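Local coordinates for alcohol dehydrogenase, zinc-containing (Thermotoga maritima, PDB 1VJ0), which binds two zinc ions and is probably an oxidoreductase of the zinc-containing alcohol dehydrogenase family, at residues R91-E96 / S330-T335; G113-C118 / L126-K131. All coordinates share one frame; numbering follows the deposited sequence. Where two conformers were deposited one is given.

Contact 1 of 2, residues R91-E96 / S330-T335; sequences RDLNGE and SHFVKT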
ATOM      1  N   ARG A  91     -10.212 -28.395 -11.264  1.00 28.02           N
ATOM      2  CA  ARG A  91      -9.193 -28.209 -10.258  1.00 29.19           C
ATOM      3  C   ARG A  91      -9.653 -27.198  -9.255  1.00 29.01           C
ATOM      4  O   ARG A  91     -10.298 -26.172  -9.592  1.00 30.08           O
ATOM      5  CB  ARG A  91      -7.929 -27.676 -10.893  1.00 29.36           C
ATOM      6  CG  ARG A  91      -7.267 -28.707 -11.730  1.00 32.55           C
ATOM      7  CD  ARG A  91      -5.969 -28.251 -12.256  1.00 35.22           C
ATOM      8  NE  ARG A  91      -5.539 -29.155 -13.303  1.00 39.52           N
ATOM      9  CZ  ARG A  91      -4.845 -30.266 -13.124  1.00 40.63           C
ATOM     10  NH1 ARG A  91      -4.442 -30.648 -11.908  1.00 43.73           N
ATOM     11  NH2 ARG A  91      -4.525 -31.007 -14.187  1.00 43.65           N
ATOM     12  N   ASP A  92      -9.319 -27.460  -8.007  1.00 28.36           N
ATOM     13  CA  ASP A  92      -9.564 -26.453  -6.978  1.00 27.13           C
ATOM     14  C   ASP A  92      -8.515 -25.335  -7.090  1.00 26.44           C
ATOM     15  O   ASP A  92      -7.624 -25.374  -7.986  1.00 25.36           O
ATOM     16  CB  ASP A  92      -9.646 -27.112  -5.588  1.00 27.39           C
ATOM     17  CG  ASP A  92      -8.334 -27.269  -4.895  1.00 30.21           C
ATOM     18  OD1 ASP A  92      -7.223 -27.165  -5.514  1.00 27.85           O
ATOM     19  OD2 ASP A  92      -8.353 -27.518  -3.663  1.00 27.19           O
ATOM     20  N   LEU A  93      -8.630 -24.322  -6.236  1.00 25.99           N
ATOM     21  CA  LEU A  93      -7.735 -23.153  -6.331  1.00 27.26           C
ATOM     22  C   LEU A  93      -6.241 -23.445  -6.091  1.00 27.36           C
ATOM     23  O   LEU A  93      -5.383 -22.654  -6.455  1.00 27.53           O
ATOM     24  CB  LEU A  93      -8.191 -22.089  -5.380  1.00 26.80           C
ATOM     25  CG  LEU A  93      -9.461 -21.335  -5.827  1.00 29.09           C
ATOM     26  CD1 LEU A  93     -10.238 -20.795  -4.634  1.00 29.35           C
ATOM     27  CD2 LEU A  93      -9.119 -20.212  -6.818  1.00 27.22           C
ATOM     28  N   ASN A  94      -5.930 -24.576  -5.461  1.00 28.56           N
ATOM     29  CA  ASN A  94      -4.536 -24.991  -5.259  1.00 27.92           C
ATOM     30  C   ASN A  94      -4.029 -25.893  -6.364  1.00 29.21           C
ATOM     31  O   ASN A  94      -2.858 -26.327  -6.333  1.00 28.20           O
ATOM     32  CB  ASN A  94      -4.363 -25.668  -3.901  1.00 28.43           C
ATOM     33  CG  ASN A  94      -4.543 -24.702  -2.749  1.00 32.39           C
ATOM     34  OD1 ASN A  94      -4.046 -23.550  -2.787  1.00 30.94           O
ATOM     35  ND2 ASN A  94      -5.279 -25.132  -1.724  1.00 32.59           N
ATOM     36  N   GLY A  95      -4.892 -26.169  -7.348  1.00 27.30           N
ATOM     37  CA  GLY A  95      -4.533 -26.951  -8.490  1.00 27.65           C
ATOM     38  C   GLY A  95      -4.896 -28.411  -8.381  1.00 27.35           C
ATOM     39  O   GLY A  95      -4.514 -29.207  -9.249  1.00 26.93           O
ATOM     40  N   GLU A  96      -5.588 -28.814  -7.324  1.00 27.45           N
ATOM     41  CA  GLU A  96      -5.818 -30.246  -7.143  1.00 29.80           C
ATOM     42  C   GLU A  96      -7.058 -30.636  -7.902  1.00 28.31           C
ATOM     43  O   GLU A  96      -8.098 -30.013  -7.760  1.00 28.26           O
ATOM     44  CB  GLU A  96      -6.043 -30.643  -5.683  1.00 30.17           C
ATOM     45  CG  GLU A  96      -4.989 -30.216  -4.687  1.00 32.03           C
ATOM     46  CD  GLU A  96      -5.280 -30.919  -3.366  1.00 33.87           C
ATOM     47  OE1 GLU A  96      -5.405 -32.191  -3.360  1.00 39.67           O
ATOM     48  OE2 GLU A  96      -5.429 -30.212  -2.359  1.00 40.84           O
ATOM     49  N   SER A 330     -10.083 -14.133  -3.271  1.00 27.77           N
ATOM     50  CA  SER A 330      -8.974 -13.924  -2.362  1.00 27.33           C
ATOM     51  C   SER A 330      -9.477 -13.844  -0.916  1.00 27.07           C
ATOM     52  O   SER A 330      -8.882 -14.414  -0.002  1.00 26.21           O
ATOM     53  CB  SER A 330      -8.122 -12.690  -2.737  1.00 29.01           C
ATOM     54  OG  SER A 330      -8.807 -11.451  -2.420  1.00 31.49           O
ATOM     55  N   HIS A 331     -10.598 -13.180  -0.686  1.00 26.36           N
ATOM     56  CA  HIS A 331     -11.130 -13.107   0.646  1.00 25.45           C
ATOM     57  C   HIS A 331     -11.625 -14.469   1.127  1.00 27.02           C
ATOM     58  O   HIS A 331     -11.465 -14.817   2.317  1.00 26.33           O
ATOM     59  CB  HIS A 331     -12.282 -12.102   0.719  1.00 23.76           C
ATOM     60  CG  HIS A 331     -11.929 -10.737   0.249  1.00 25.13           C
ATOM     61  ND1 HIS A 331     -12.671 -10.072  -0.709  1.00 22.78           N
ATOM     62  CD2 HIS A 331     -10.888  -9.918   0.558  1.00 26.13           C
ATOM     63  CE1 HIS A 331     -12.130  -8.878  -0.931  1.00 25.37           C
ATOM     64  NE2 HIS A 331     -11.042  -8.760  -0.183  1.00 23.51           N
ATOM     65  N   PHE A 332     -12.255 -15.200   0.210  1.00 27.12           N
ATOM     66  CA  PHE A 332     -12.728 -16.588   0.427  1.00 28.18           C
ATOM     67  C   PHE A 332     -11.621 -17.516   1.009  1.00 28.72           C
ATOM     68  O   PHE A 332     -11.751 -18.133   2.068  1.00 26.58           O
ATOM     69  CB  PHE A 332     -13.337 -17.095  -0.915  1.00 29.33           C
ATOM     70  CG  PHE A 332     -13.535 -18.589  -1.001  1.00 29.88           C
ATOM     71  CD1 PHE A 332     -14.429 -19.247  -0.185  1.00 32.62           C
ATOM     72  CD2 PHE A 332     -12.813 -19.320  -1.889  1.00 30.53           C
ATOM     73  CE1 PHE A 332     -14.594 -20.652  -0.305  1.00 32.46           C
ATOM     74  CE2 PHE A 332     -12.961 -20.712  -1.990  1.00 35.08           C
ATOM     75  CZ  PHE A 332     -13.847 -21.355  -1.196  1.00 32.15           C
ATOM     76  N   VAL A 333     -10.505 -17.567   0.316  1.00 28.94           N
ATOM     77  CA  VAL A 333      -9.417 -18.435   0.703  1.00 29.17           C
ATOM     78  C   VAL A 333      -8.871 -18.026   2.083  1.00 28.49           C
ATOM     79  O   VAL A 333      -8.637 -18.865   2.970  1.00 27.35           O
ATOM     80  CB  VAL A 333      -8.319 -18.342  -0.405  1.00 30.03           C
ATOM     81  CG1 VAL A 333      -6.957 -18.760   0.100  1.00 34.10           C
ATOM     82  CG2 VAL A 333      -8.734 -19.107  -1.617  1.00 31.84           C
ATOM     83  N   LYS A 334      -8.675 -16.734   2.284  1.00 28.92           N
ATOM     84  CA  LYS A 334      -8.116 -16.279   3.556  1.00 29.31           C
ATOM     85  C   LYS A 334      -9.085 -16.466   4.716  1.00 28.13           C
ATOM     86  O   LYS A 334      -8.692 -16.715   5.864  1.00 26.60           O
ATOM     87  CB  LYS A 334      -7.642 -14.833   3.439  1.00 30.25           C
ATOM     88  CG  LYS A 334      -6.629 -14.639   2.349  1.00 32.06           C
ATOM     89  CD  LYS A 334      -6.306 -13.175   2.074  1.00 30.48           C
ATOM     90  CE  LYS A 334      -5.405 -13.075   0.830  1.00 36.95           C
ATOM     91  NZ  LYS A 334      -5.216 -11.668   0.249  1.00 37.45           N
ATOM     92  N   THR A 335     -10.371 -16.344   4.425  1.00 27.60           N
ATOM     93  CA  THR A 335     -11.417 -16.598   5.442  1.00 27.26           C
ATOM     94  C   THR A 335     -11.438 -18.076   5.833  1.00 27.56           C
ATOM     95  O   THR A 335     -11.538 -18.411   7.014  1.00 28.36           O
ATOM     96  CB  THR A 335     -12.783 -16.182   4.891  1.00 27.19           C
ATOM     97  OG1 THR A 335     -12.786 -14.757   4.684  1.00 29.23           O
ATOM     98  CG2 THR A 335     -13.908 -16.480   5.876  1.00 25.31           C
TER

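Contact 2 of 2, residues G113-C118 / L126-K131; sequences GECYWC and LCPNRK. With ZN (zinc ion), chain E.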
ATOM      1  N   GLY A 113     -14.808 -12.137 -15.421  1.00 29.65           N
ATOM      2  CA  GLY A 113     -13.434 -12.248 -15.827  1.00 29.85           C
ATOM      3  C   GLY A 113     -13.047 -11.469 -17.070  1.00 31.09           C
ATOM      4  O   GLY A 113     -11.965 -11.716 -17.602  1.00 33.81           O
ATOM      5  N   GLU A 114     -13.864 -10.483 -17.464  1.00 29.98           N
ATOM      6  CA  GLU A 114     -13.706  -9.725 -18.713  1.00 29.34           C
ATOM      7  C   GLU A 114     -13.886  -8.203 -18.564  1.00 28.06           C
ATOM      8  O   GLU A 114     -13.479  -7.446 -19.433  1.00 28.11           O
ATOM      9  CB  GLU A 114     -14.668 -10.266 -19.765  0.65 29.93           C
ATOM     10  CG  GLU A 114     -14.389 -11.736 -20.047  0.65 32.16           C
ATOM     11  CD  GLU A 114     -15.076 -12.213 -21.282  0.65 36.58           C
ATOM     12  OE1 GLU A 114     -16.297 -11.927 -21.395  0.65 37.23           O
ATOM     13  OE2 GLU A 114     -14.389 -12.864 -22.121  0.65 39.74           O
ATOM     14  N   CYS A 115     -14.466  -7.738 -17.463  1.00 26.83           N
ATOM     15  CA  CYS A 115     -14.810  -6.342 -17.374  1.00 26.09           C
ATOM     16  C   CYS A 115     -13.699  -5.525 -16.721  1.00 25.41           C
ATOM     17  O   CYS A 115     -12.670  -6.064 -16.272  1.00 26.13           O
ATOM     18  CB  CYS A 115     -16.112  -6.170 -16.607  1.00 26.53           C
ATOM     19  SG  CYS A 115     -15.925  -6.519 -14.878  1.00 25.38           S
ATOM     20  N   TYR A 116     -13.922  -4.226 -16.659  1.00 24.36           N
ATOM     21  CA  TYR A 116     -13.016  -3.286 -16.015  1.00 24.14           C
ATOM     22  C   TYR A 116     -12.670  -3.727 -14.601  1.00 24.45           C
ATOM     23  O   TYR A 116     -11.519  -3.658 -14.184  1.00 22.69           O
ATOM     24  CB  TYR A 116     -13.626  -1.894 -15.963  1.00 24.42           C
ATOM     25  CG  TYR A 116     -12.802  -0.838 -15.235  1.00 24.70           C
ATOM     26  CD1 TYR A 116     -11.785  -0.131 -15.888  1.00 26.67           C
ATOM     27  CD2 TYR A 116     -12.997  -0.594 -13.900  1.00 25.82           C
ATOM     28  CE1 TYR A 116     -11.032   0.808 -15.224  1.00 26.67           C
ATOM     29  CE2 TYR A 116     -12.248   0.323 -13.229  1.00 26.26           C
ATOM     30  CZ  TYR A 116     -11.278   1.037 -13.873  1.00 26.93           C
ATOM     31  OH  TYR A 116     -10.573   2.012 -13.167  1.00 27.66           O
ATOM     32  N   TRP A 117     -13.682  -4.137 -13.845  1.00 24.43           N
ATOM     33  CA  TRP A 117     -13.442  -4.465 -12.458  1.00 24.63           C
ATOM     34  C   TRP A 117     -12.698  -5.776 -12.297  1.00 25.97           C
ATOM     35  O   TRP A 117     -11.805  -5.862 -11.422  1.00 26.83           O
ATOM     36  CB  TRP A 117     -14.723  -4.438 -11.640  1.00 23.68           C
ATOM     37  CG  TRP A 117     -15.281  -3.067 -11.444  1.00 22.57           C
ATOM     38  CD1 TRP A 117     -14.945  -2.161 -10.479  1.00 22.69           C
ATOM     39  CD2 TRP A 117     -16.269  -2.426 -12.254  1.00 24.11           C
ATOM     40  NE1 TRP A 117     -15.685  -1.011 -10.629  1.00 23.73           N
ATOM     41  CE2 TRP A 117     -16.515  -1.147 -11.693  1.00 22.44           C
ATOM     42  CE3 TRP A 117     -17.004  -2.814 -13.394  1.00 22.46           C
ATOM     43  CZ2 TRP A 117     -17.420  -0.239 -12.253  1.00 23.95           C
ATOM     44  CZ3 TRP A 117     -17.912  -1.888 -13.951  1.00 23.46           C
ATOM     45  CH2 TRP A 117     -18.127  -0.655 -13.355  1.00 22.28           C
ATOM     46  N   CYS A 118     -13.079  -6.792 -13.069  1.00 26.00           N
ATOM     47  CA  CYS A 118     -12.402  -8.070 -13.025  1.00 26.01           C
ATOM     48  C   CYS A 118     -10.959  -7.960 -13.567  1.00 26.93           C
ATOM     49  O   CYS A 118     -10.075  -8.604 -13.062  1.00 25.58           O
ATOM     50  CB  CYS A 118     -13.142  -9.098 -13.835  1.00 27.43           C
ATOM     51  SG  CYS A 118     -14.775  -9.606 -13.170  1.00 28.22           S
ATOM     52  N   LEU A 126     -16.821  -6.220  -7.363  1.00 25.34           N
ATOM     53  CA  LEU A 126     -17.616  -5.144  -8.016  1.00 25.18           C
ATOM     54  C   LEU A 126     -18.105  -5.434  -9.464  1.00 26.07           C
ATOM     55  O   LEU A 126     -18.700  -4.578 -10.120  1.00 26.48           O
ATOM     56  CB  LEU A 126     -16.884  -3.793  -7.985  1.00 25.12           C
ATOM     57  CG  LEU A 126     -16.419  -3.308  -6.616  1.00 22.42           C
ATOM     58  CD1 LEU A 126     -15.628  -2.015  -6.657  1.00 20.11           C
ATOM     59  CD2 LEU A 126     -17.587  -3.218  -5.699  1.00 26.08           C
ATOM     60  N   CYS A 127     -17.888  -6.640  -9.936  1.00 27.93           N
ATOM     61  CA  CYS A 127     -18.258  -7.013 -11.295  1.00 28.26           C
ATOM     62  C   CYS A 127     -19.780  -6.819 -11.442  1.00 28.85           C
ATOM     63  O   CYS A 127     -20.546  -7.281 -10.618  1.00 27.94           O
ATOM     64  CB  CYS A 127     -17.887  -8.460 -11.507  1.00 30.13           C
ATOM     65  SG  CYS A 127     -18.497  -9.154 -13.066  1.00 28.78           S
ATOM     66  N   PRO A 128     -20.227  -6.082 -12.440  1.00 29.81           N
ATOM     67  CA  PRO A 128     -21.669  -5.904 -12.624  1.00 30.84           C
ATOM     68  C   PRO A 128     -22.392  -7.181 -13.121  1.00 31.35           C
ATOM     69  O   PRO A 128     -23.602  -7.177 -13.219  1.00 31.38           O
ATOM     70  CB  PRO A 128     -21.752  -4.790 -13.676  1.00 31.05           C
ATOM     71  CG  PRO A 128     -20.424  -4.878 -14.445  1.00 30.27           C
ATOM     72  CD  PRO A 128     -19.430  -5.411 -13.468  1.00 29.79           C
ATOM     73  N   ASN A 129     -21.656  -8.233 -13.473  1.00 31.46           N
ATOM     74  CA  ASN A 129     -22.246  -9.415 -14.091  1.00 31.92           C
ATOM     75  C   ASN A 129     -22.135 -10.571 -13.129  1.00 32.17           C
ATOM     76  O   ASN A 129     -22.122 -11.716 -13.537  1.00 32.74           O
ATOM     77  CB  ASN A 129     -21.476  -9.766 -15.373  1.00 33.75           C
ATOM     78  CG  ASN A 129     -21.475  -8.632 -16.408  1.00 35.93           C
ATOM     79  OD1 ASN A 129     -22.526  -8.180 -16.813  1.00 39.26           O
ATOM     80  ND2 ASN A 129     -20.271  -8.201 -16.861  1.00 38.19           N
ATOM     81  N   ARG A 130     -22.011 -10.269 -11.845  1.00 31.61           N
ATOM     82  CA  ARG A 130     -21.749 -11.282 -10.794  1.00 31.21           C
ATOM     83  C   ARG A 130     -22.994 -12.172 -10.556  1.00 31.14           C
ATOM     84  O   ARG A 130     -24.105 -11.672 -10.365  1.00 29.43           O
ATOM     85  CB  ARG A 130     -21.342 -10.546  -9.511  1.00 30.80           C
ATOM     86  CG  ARG A 130     -20.838 -11.363  -8.369  1.00 32.48           C
ATOM     87  CD  ARG A 130     -20.204 -10.518  -7.226  1.00 31.72           C
ATOM     88  NE  ARG A 130     -20.084 -11.363  -6.076  1.00 33.83           N
ATOM     89  CZ  ARG A 130     -21.035 -11.528  -5.151  1.00 35.44           C
ATOM     90  NH1 ARG A 130     -22.181 -10.835  -5.191  1.00 35.40           N
ATOM     91  NH2 ARG A 130     -20.829 -12.394  -4.183  1.00 33.74           N
ATOM     92  N   LYS A 131     -22.776 -13.477 -10.656  1.00 31.06           N
ATOM     93  CA  LYS A 131     -23.806 -14.514 -10.621  1.00 31.95           C
ATOM     94  C   LYS A 131     -23.636 -15.269  -9.295  1.00 30.50           C
ATOM     95  O   LYS A 131     -22.537 -15.778  -9.013  1.00 30.42           O
ATOM     96  CB  LYS A 131     -23.591 -15.514 -11.760  1.00 31.83           C
ATOM     97  CG  LYS A 131     -23.897 -14.988 -13.128  1.00 35.42           C
ATOM     98  CD  LYS A 131     -23.762 -16.110 -14.153  1.00 35.71           C
TER
HETATM   99 ZN    ZN E 400     -16.551  -8.735 -14.396  1.00 22.68          ZN

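Contact 1 of 2, residues R91-E96 / S330-T335
Leu93 CD1 meets Phe332 and Val333 of helix 329-340. It sits 3.8 Å from Phe332 CE2, at the edge of the ring and near its plane. The same methyl lies 3.8 Å from Val333 CG2, so it bears on two neighbouring residues of the helix. Phe332 has CG anti to its backbone N (chi1 164°), which brings the CD2-CE2 side of the ring to the leucine. No hydrogen bond joins the segments, and the buried area is small.

Leu93 stands on a type I turn from Asp92 to Gly95. Asp92 OD1 braces the turn and the residue after it. It accepts from Asn94 N at 2.9 Å, an Asx turn, and from Glu96 N at 2.9 Å. The two donors reach the oxygen from opposite faces of the carboxylate. Arg91 NH1 adds a bond of 3.0 Å to Gly95 O, in the guanidinium plane. At the phi of Gly95 (96°) a CB would collide with the carbonyl oxygen of Asn94, which suits glycine.

Farther out, Phe332 also packs on Met177 of helix 170-188 and Leu162 of strand 161-164. Leu93 touches Glu114 of a second subunit, and Val333 touches Val120 of the same subunit. This is plain apolar packing of an Asx-turn loop from the GroES-like domain against a helix that follows the last strand of the Rossmann-type parallel sheet.

Contact 2 of 2, residues G113-C118 / L126-K131
Trp117 and Leu126 meet over a face of the indole. Leu126 CB lies 4.0 Å from the centroid of the five-membered ring, 29° off its normal, a CH-pi contact. Leu126 CD1 follows along the CD1-NE1 side of the ring. Leu126 O lies above the same indole system, toward the rim. At the six-membered ring, Pro128 CD approaches Trp117 CE3 obliquely to 3.6 Å. Trp117 has CG anti to its carbonyl carbon (chi1 -70°), which lays the indole beside the chain from Leu126 to Pro128. Its NE1 bonds to Arg290 O of a fourth subunit, so the ring is held at a subunit interface as well. With an alanine here, the face over which Leu126 CB packs and the ring atoms beside Pro128 would be gone, which would probably leave a gap at the subunit interface and Arg290 O of the fourth subunit without this donor.

Cys127 lies between these two residues in the chain and binds the zinc ion through SG at 2.4 Å. Across from it, Cys115 SG binds at 2.4 Å and Cys118 SG at 2.3 Å. Cys112 completes the site. Cys127 CB also packs on Cys118 SG, at 3.7 Å. These zinc bonds tie the two segments to each other.

Backbone N-H groups face the sulfurs. Cys118 N gives a nearly straight bond (170°) to Cys115 SG, which caps the start of helix 116-119. Asn129 N bonds to Cys127 SG at 3.3 Å, within the type I turn from Cys127 to Arg130. Gly113 N makes a weak bond to Cys118 SG. Four cysteines and no other protein ligand are characteristic of the structural zinc lobe of this dehydrogenase family. Such N-H...S bonds would be expected to offset part of the negative charge of zinc-bound thiolates.

In the fold
From the N terminus, the chain passes strand 78-86 and reaches the 91-96 loop, where contact 1 begins. Strand 103-106 follows, and then the zinc lobe. There contact 2 closes a short loop, from 113-118 to 126-131. The chain then runs through strands 152-155 and 161-164 and helix 170-188, builds the parallel sheet, and arrives at helix 329-340, whose 330-335 part closes the long loop of contact 1. Contact 2 therefore falls wholly within that loop, and the two do not cross. Contact 1 ties the GroES-like part to a helix more than 230 residues later, whereas contact 2 is local. Their centres are about 19 Å apart and they do not touch. Both reach the same second subunit.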